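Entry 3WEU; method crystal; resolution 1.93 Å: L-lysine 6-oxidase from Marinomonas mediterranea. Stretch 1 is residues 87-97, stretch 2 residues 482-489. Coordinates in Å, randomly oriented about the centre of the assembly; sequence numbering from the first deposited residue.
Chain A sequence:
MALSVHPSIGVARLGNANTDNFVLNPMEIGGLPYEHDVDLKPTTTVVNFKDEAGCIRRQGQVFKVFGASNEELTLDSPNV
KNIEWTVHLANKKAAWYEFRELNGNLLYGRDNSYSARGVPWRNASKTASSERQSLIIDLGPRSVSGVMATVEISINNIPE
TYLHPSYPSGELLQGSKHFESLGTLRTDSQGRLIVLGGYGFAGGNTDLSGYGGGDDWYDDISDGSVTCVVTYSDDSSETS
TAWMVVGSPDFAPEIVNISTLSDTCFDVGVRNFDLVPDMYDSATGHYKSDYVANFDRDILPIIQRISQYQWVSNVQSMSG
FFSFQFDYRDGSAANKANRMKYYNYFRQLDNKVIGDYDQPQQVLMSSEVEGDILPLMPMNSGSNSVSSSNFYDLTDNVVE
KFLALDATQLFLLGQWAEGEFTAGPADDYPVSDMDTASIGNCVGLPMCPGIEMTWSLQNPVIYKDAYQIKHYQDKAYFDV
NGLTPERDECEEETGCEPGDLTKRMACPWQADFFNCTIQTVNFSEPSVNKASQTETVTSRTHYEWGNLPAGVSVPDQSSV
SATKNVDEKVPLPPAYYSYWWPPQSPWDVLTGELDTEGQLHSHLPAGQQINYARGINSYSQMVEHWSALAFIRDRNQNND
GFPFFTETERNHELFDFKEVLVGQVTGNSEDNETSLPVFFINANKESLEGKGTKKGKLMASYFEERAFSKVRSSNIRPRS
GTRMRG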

# COMPACT_ATOMS: atom_id res chain seq x y z
N VAL A 87 -6.32 -35.83 23.13
CA VAL A 87 -5.74 -34.50 23.13
C VAL A 87 -6.62 -33.55 22.37
O VAL A 87 -7.01 -33.80 21.17
N HIS A 88 -6.96 -32.46 23.04
CA HIS A 88 -7.77 -31.47 22.41
C HIS A 88 -7.04 -30.11 22.27
O HIS A 88 -6.96 -29.35 23.22
N LEU A 89 -6.53 -29.83 21.09
CA LEU A 89 -5.78 -28.62 20.81
C LEU A 89 -6.71 -27.64 20.10
O LEU A 89 -7.59 -28.07 19.34
N ALA A 90 -6.53 -26.35 20.31
CA ALA A 90 -7.27 -25.30 19.58
C ALA A 90 -6.45 -24.02 19.50
O ALA A 90 -5.45 -23.85 20.22
N ASN A 91 -6.81 -23.17 18.55
CA ASN A 91 -6.19 -21.87 18.44
C ASN A 91 -7.28 -20.88 18.56
O ASN A 91 -8.12 -20.75 17.62
N LYS A 92 -7.23 -20.11 19.63
CA LYS A 92 -8.26 -19.07 19.85
C LYS A 92 -7.81 -17.69 19.50
O LYS A 92 -8.52 -16.71 19.83
N LYS A 93 -6.64 -17.55 18.85
CA LYS A 93 -6.04 -16.26 18.72
C LYS A 93 -6.97 -15.27 17.95
O LYS A 93 -7.03 -14.11 18.27
N ALA A 94 -7.57 -15.73 16.86
CA ALA A 94 -8.39 -14.83 16.03
C ALA A 94 -9.66 -14.32 16.78
O ALA A 94 -10.24 -13.33 16.41
N ALA A 95 -10.02 -15.01 17.83
CA ALA A 95 -11.17 -14.70 18.65
C ALA A 95 -10.83 -13.89 19.90
O ALA A 95 -11.74 -13.45 20.59
N TRP A 96 -9.53 -13.66 20.18
CA TRP A 96 -9.16 -12.95 21.37
C TRP A 96 -8.98 -11.45 21.16
O TRP A 96 -9.23 -10.88 20.07
N TYR A 97 -8.57 -10.81 22.23
CA TYR A 97 -8.23 -9.39 22.20
C TYR A 97 -6.94 -9.10 21.48
O TYR A 97 -6.02 -9.90 21.46
N GLY A 482 -18.81 -26.64 22.01
CA GLY A 482 -17.63 -26.00 21.45
C GLY A 482 -16.98 -25.16 22.53
O GLY A 482 -17.29 -25.28 23.75
N LEU A 483 -16.02 -24.33 22.08
CA LEU A 483 -15.21 -23.58 22.98
C LEU A 483 -15.80 -22.22 23.21
O LEU A 483 -16.61 -21.77 22.42
N THR A 484 -15.37 -21.53 24.28
CA THR A 484 -16.05 -20.25 24.66
C THR A 484 -15.18 -19.08 24.22
O THR A 484 -14.13 -18.86 24.80
N PRO A 485 -15.55 -18.37 23.16
CA PRO A 485 -14.57 -17.42 22.59
C PRO A 485 -14.17 -16.24 23.51
O PRO A 485 -12.99 -15.82 23.58
N GLU A 486 -15.11 -15.76 24.30
CA GLU A 486 -14.88 -14.54 25.06
C GLU A 486 -14.43 -14.83 26.48
O GLU A 486 -14.10 -13.92 27.20
N ARG A 487 -14.35 -16.10 26.88
CA ARG A 487 -14.08 -16.45 28.26
C ARG A 487 -12.59 -16.22 28.61
O ARG A 487 -11.71 -16.81 27.96
N ASP A 488 -12.35 -15.40 29.62
CA ASP A 488 -11.02 -15.26 30.20
C ASP A 488 -10.86 -16.18 31.39
O ASP A 488 -11.41 -15.98 32.46
N GLU A 489 -10.07 -17.23 31.21
CA GLU A 489 -9.73 -18.11 32.28
C GLU A 489 -9.11 -17.45 33.48
O GLU A 489 -9.22 -17.95 34.62

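Stretch 2 follows a helix and runs as an irregular segment against a strand of stretch 1 and the turn and loop that follow it, burying 447 Å² in total. Gly 482 opens it with a positive phi of 69°, a conformation that favours glycine, and it makes no contact with the other stretch.

Leu 483 supplies the main apolar contact. Its CB points toward stretch 1, and the m,t rotamer (chi1 -67°, chi2 171°) carries the two methyls to the strand: CD1 lies 3.4 Å from CB of Ala 90, while CD2 comes within 4.4 Å of CE1 of His 88. Ala 90 and His 88 alternate along the strand with Leu 89, whose CA-to-CB bond points away, so both face the leucine. The small methyl of Ala 90 lets the branched side chain come close. Lys 92 adds its aliphatic portion, with CE 4.1 Å from CB of Leu 483.

The CA-to-CB bond of Thr 484 runs sideways, and the residue contributes mainly its carbonyl. Lys 92, with chi1 at -84° (m) and the remaining chi angles all t, is extended, so that its long methylene chain delivers the ammonium to the backbone of stretch 2. There NZ donates a hydrogen bond to O of Thr 484 at 3.2 Å. Water 1 extends this polar site: it accepts from NZ of Lys 92 at 2.9 Å and lies 2.8 Å from both O of Pro 485 and O of Arg 487, within hydrogen-bonding reach of each. A lysine suits this place because its charged end binds the carbonyl of Thr 484 directly and those of Pro 485 and Arg 487 by way of water 1, while its methylenes pack against leucine.

Pro 485, its ring puckered C-gamma endo, sets its CB 4.2 Å from CB of Ala 95, a modest apolar contact between two compact side chains. Its carbonyl O also lies 3.4 Å from CZ3 of Trp 96, at the edge of the indole. The tryptophan starts sideways, but with chi1 at -156° (t) and chi2 at -121° its broad ring reaches over to the backbone of stretch 2.

The CA-to-CB bonds of Glu 486 and Arg 487 point away from stretch 1, and both residues meet the indole through their backbones. O of Glu 486 lies at the ring edge, 3.6 Å from CZ3 of Trp 96, and O of Arg 487 is 3.5 Å from CH2 of Trp 96. The arginine guanidinium finds its partners elsewhere in the structure.

Asp 488, with chi1 t, completes the contact: its CB is 3.7 Å from CH2 of Trp 96. At the N-cap position, its carboxylate caps a backbone N of the helix that begins at Glu 489.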

# COMPACT_ATOMS: atom_id res chain seq x y z
CB VAL A 87 -4.34 -34.51 22.48
CG1 VAL A 87 -3.78 -33.09 22.46
CG2 VAL A 87 -3.45 -35.49 23.20
CB HIS A 88 -9.12 -31.30 23.16
CG HIS A 88 -10.13 -30.43 22.45
ND1 HIS A 88 -11.41 -30.21 22.95
CD2 HIS A 88 -10.05 -29.72 21.31
CE1 HIS A 88 -12.06 -29.41 22.13
NE2 HIS A 88 -11.28 -29.14 21.10
CB LEU A 89 -4.62 -28.95 19.86
CG LEU A 89 -3.59 -29.98 20.33
CD1 LEU A 89 -2.41 -30.06 19.33
CD2 LEU A 89 -3.11 -29.74 21.73
CB ALA A 90 -8.62 -24.99 20.25
CB ASN A 91 -5.50 -21.78 17.09
CG ASN A 91 -4.87 -20.43 16.82
OD1 ASN A 91 -5.45 -19.37 17.03
ND2 ASN A 91 -3.71 -20.48 16.25
CB LYS A 92 -8.61 -19.08 21.33
CG LYS A 92 -9.63 -20.08 21.77
CD LYS A 92 -9.93 -19.89 23.20
CE LYS A 92 -11.07 -20.70 23.78
NZ LYS A 92 -11.34 -20.30 25.18
CB LYS A 93 -4.73 -16.30 17.93
CG LYS A 93 -3.63 -17.13 18.55
CD LYS A 93 -2.36 -16.94 17.72
CE LYS A 93 -1.19 -17.71 18.35
NZ LYS A 93 0.10 -17.44 17.70
CB ALA A 94 -8.77 -15.46 14.70
CB ALA A 95 -11.79 -16.01 19.07
CB TRP A 96 -7.93 -13.62 22.04
CG TRP A 96 -7.82 -13.33 23.59
CD1 TRP A 96 -6.79 -12.72 24.24
CD2 TRP A 96 -8.81 -13.62 24.58
NE1 TRP A 96 -7.04 -12.64 25.55
CE2 TRP A 96 -8.30 -13.15 25.80
CE3 TRP A 96 -10.10 -14.19 24.54
CZ2 TRP A 96 -9.00 -13.26 26.98
CZ3 TRP A 96 -10.82 -14.26 25.71
CH2 TRP A 96 -10.26 -13.83 26.93
CB TYR A 97 -8.07 -8.89 23.63
CG TYR A 97 -9.30 -8.98 24.46
CD1 TYR A 97 -10.28 -7.96 24.38
CD2 TYR A 97 -9.49 -9.97 25.38
CE1 TYR A 97 -11.42 -7.98 25.15
CE2 TYR A 97 -10.66 -9.99 26.16
CZ TYR A 97 -11.60 -8.97 26.00
OH TYR A 97 -12.69 -8.90 26.71
CB LEU A 483 -13.79 -23.41 22.39
CG LEU A 483 -13.02 -24.73 22.32
CD1 LEU A 483 -11.73 -24.50 21.52
CD2 LEU A 483 -12.71 -25.35 23.68
CB THR A 484 -16.30 -20.23 26.14
OG1 THR A 484 -16.65 -21.53 26.64
CG2 THR A 484 -17.34 -19.12 26.55
CB PRO A 485 -15.26 -16.93 21.29
CG PRO A 485 -16.72 -17.26 21.48
CD PRO A 485 -16.70 -18.56 22.24
CB GLU A 486 -16.12 -13.61 25.01
CG GLU A 486 -17.40 -14.17 25.48
CD GLU A 486 -18.07 -14.99 24.37
OE1 GLU A 486 -18.77 -14.45 23.41
OE2 GLU A 486 -17.87 -16.21 24.49
CB ARG A 487 -14.41 -17.91 28.55
CG ARG A 487 -14.09 -18.38 29.94
CD ARG A 487 -14.54 -19.80 30.21
NE ARG A 487 -14.25 -20.25 31.56
CZ ARG A 487 -13.05 -20.69 31.94
NH1 ARG A 487 -12.06 -20.70 31.02
NH2 ARG A 487 -12.82 -21.09 33.17
CB ASP A 488 -10.77 -13.83 30.60
CG ASP A 488 -9.32 -13.58 31.02
OD1 ASP A 488 -8.54 -14.56 31.12
OD2 ASP A 488 -8.95 -12.42 31.22
CB GLU A 489 -8.79 -19.18 31.75
CG GLU A 489 -7.37 -18.68 31.38
CD GLU A 489 -7.27 -17.81 30.12
OE1 GLU A 489 -8.25 -17.60 29.32
OE2 GLU A 489 -6.12 -17.35 29.87
O HOH W 1 -11.43 -17.41 25.27